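Local structure of protein spaetzle C-106 (Drosophila melanogaster, 3E07) at the interface of chains A and B. The protein binds, as a disulfide-linked cystine-knot homodimer, the Toll receptor, switching on antifungal defence and the pathway that sets embryonic dorsal-ventral polarity. Coordinates in Å, arbitrary orientation; residue numbers count along the deposited sequence, not the author numbering. Chains: chain A/B, Protein spaetzle.

The interface of chains A and B. Residues chain A 14, 43, 97; chain B 71-74, 98.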
loop_
_atom_site.group_PDB
_atom_site.type_symbol
_atom_site.label_atom_id
_atom_site.label_comp_id
_atom_site.label_asym_id
_atom_site.label_seq_id
_atom_site.Cartn_x
_atom_site.Cartn_y
_atom_site.Cartn_z
ATOM N N ARG A 14 -1.945 -9.431 -4.711
ATOM C CA ARG A 14 -1.890 -8.285 -5.625
ATOM C C ARG A 14 -2.727 -8.724 -6.832
ATOM O O ARG A 14 -2.462 -9.773 -7.420
ATOM C CB ARG A 14 -0.446 -8.015 -6.055
ATOM C CG ARG A 14 0.344 -7.052 -5.173
ATOM C CD ARG A 14 0.298 -5.647 -5.772
ATOM N NE ARG A 14 1.577 -4.943 -5.669
ATOM C CZ ARG A 14 1.839 -3.778 -6.256
ATOM N NH1 ARG A 14 3.025 -3.210 -6.105
ATOM N NH2 ARG A 14 0.919 -3.183 -7.003
ATOM N N GLN A 43 -5.070 -1.744 -9.970
ATOM C CA GLN A 43 -4.179 -2.642 -9.235
ATOM C C GLN A 43 -4.457 -2.580 -7.736
ATOM O O GLN A 43 -4.374 -1.507 -7.142
ATOM C CB GLN A 43 -2.724 -2.245 -9.456
ATOM C CG GLN A 43 -2.065 -2.858 -10.670
ATOM C CD GLN A 43 -0.619 -2.443 -10.789
ATOM O OE1 GLN A 43 0.016 -2.092 -9.793
ATOM N NE2 GLN A 43 -0.082 -2.495 -12.003
ATOM N N SER A 97 -4.917 -1.277 -0.778
ATOM C CA SER A 97 -3.634 -0.936 -1.351
ATOM C C SER A 97 -2.381 -1.535 -0.753
ATOM O O SER A 97 -1.362 -1.623 -1.430
ATOM C CB SER A 97 -3.490 0.589 -1.338
ATOM O OG SER A 97 -3.587 1.103 -0.009
ATOM N N HIS B 71 7.109 -0.192 -2.562
ATOM C CA HIS B 71 6.338 -0.836 -3.616
ATOM C C HIS B 71 5.615 0.199 -4.455
ATOM O O HIS B 71 5.322 1.291 -3.982
ATOM C CB HIS B 71 5.331 -1.812 -3.023
ATOM C CG HIS B 71 5.961 -2.996 -2.371
ATOM N ND1 HIS B 71 6.906 -3.779 -3.007
ATOM C CD2 HIS B 71 5.792 -3.541 -1.150
ATOM C CE1 HIS B 71 7.284 -4.748 -2.203
ATOM N NE2 HIS B 71 6.623 -4.630 -1.064
ATOM N N TYR B 72 5.323 -0.150 -5.700
ATOM C CA TYR B 72 4.651 0.769 -6.602
ATOM C C TYR B 72 3.468 0.118 -7.292
ATOM O O TYR B 72 3.363 -1.103 -7.358
ATOM C CB TYR B 72 5.624 1.230 -7.682
ATOM C CG TYR B 72 6.924 1.770 -7.166
ATOM C CD1 TYR B 72 7.077 3.133 -6.903
ATOM C CD2 TYR B 72 8.003 0.922 -6.932
ATOM C CE1 TYR B 72 8.277 3.645 -6.419
ATOM C CE2 TYR B 72 9.214 1.420 -6.447
ATOM C CZ TYR B 72 9.341 2.784 -6.193
ATOM O OH TYR B 72 10.525 3.289 -5.702
ATOM N N THR B 73 2.572 0.956 -7.791
ATOM C CA THR B 73 1.429 0.497 -8.561
ATOM C C THR B 73 1.607 1.266 -9.862
ATOM O O THR B 73 2.358 2.253 -9.910
ATOM C CB THR B 73 0.076 0.902 -7.930
ATOM O OG1 THR B 73 0.134 2.268 -7.517
ATOM C CG2 THR B 73 -0.251 0.026 -6.736
ATOM N N GLN B 74 0.945 0.820 -10.918
ATOM C CA GLN B 74 1.061 1.516 -12.183
ATOM C C GLN B 74 -0.290 1.627 -12.836
ATOM O O GLN B 74 -1.128 0.743 -12.679
ATOM C CB GLN B 74 1.997 0.771 -13.125
ATOM C CG GLN B 74 3.440 0.765 -12.711
ATOM C CD GLN B 74 4.303 0.128 -13.766
ATOM O OE1 GLN B 74 4.263 0.521 -14.928
ATOM N NE2 GLN B 74 5.087 -0.862 -13.373
ATOM N N CYS B 98 3.243 1.383 -1.234
ATOM C CA CYS B 98 3.291 0.592 -0.011
ATOM C C CYS B 98 4.721 0.449 0.493
ATOM O O CYS B 98 5.614 0.050 -0.261
ATOM C CB CYS B 98 2.703 -0.786 -0.363
ATOM S SG CYS B 98 2.380 -2.102 0.870
HETATM O O HOH W 1 -3.673 0.473 -11.018
#
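A:Arg14 and A:Gln43, on strands 12-17 and 39-47 of chain A, reach the extended backbone of B:Tyr72, B:Thr73 and B:Gln74, where strand 67-73 of chain B runs out into loop. The side chain of A:Arg14, bent at chi2 and chi3, brings its guanidinium tip to the main-chain carbonyl of B:Tyr72. NH1 donates to B:Tyr72 O at 2.5 Å in a nearly straight bond, 171° at the hydrogen, with the oxygen in the guanidinium plane. From the carbonyl's side the donor is tilted somewhat from the plane. NH2 of A:Arg14 adds a weak, bent bond to the same B:Tyr72 O, 3.2 Å away. B:Thr73 crosses the arginine at about a right angle; its methyl CG2 lies 3.4 Å from A:Arg14 NH2 and also borders the A:Gln43 amide. That amide, carried on a chain extended beyond CG (chi2 -178°), comes to the N-H edge of the peptide joining B:Thr73 to B:Gln74, which points at the face of the amide. Its OE1 accepts from B:Gln74 N at 3.3 Å, the donor standing 55° out of the carbonyl plane and thus off the lone pairs. Water 1 makes a second link, hydrogen-bonded to the backbone A:Gln43 N at 2.8 Å and to B:Gln74 O at 3.1 Å. The bonds thus read main chain rather than side-chain identity in chain B. A:Ser97 and B:Cys98 meet more loosely beside this patch, A:Ser97 O lying 4.3 Å from B:Cys98 CB. B:Cys98, on strand 95-103, forms the interchain disulfide, so the patch flanks the covalent link of the cystine-knot homodimer and recurs across its two-fold axis.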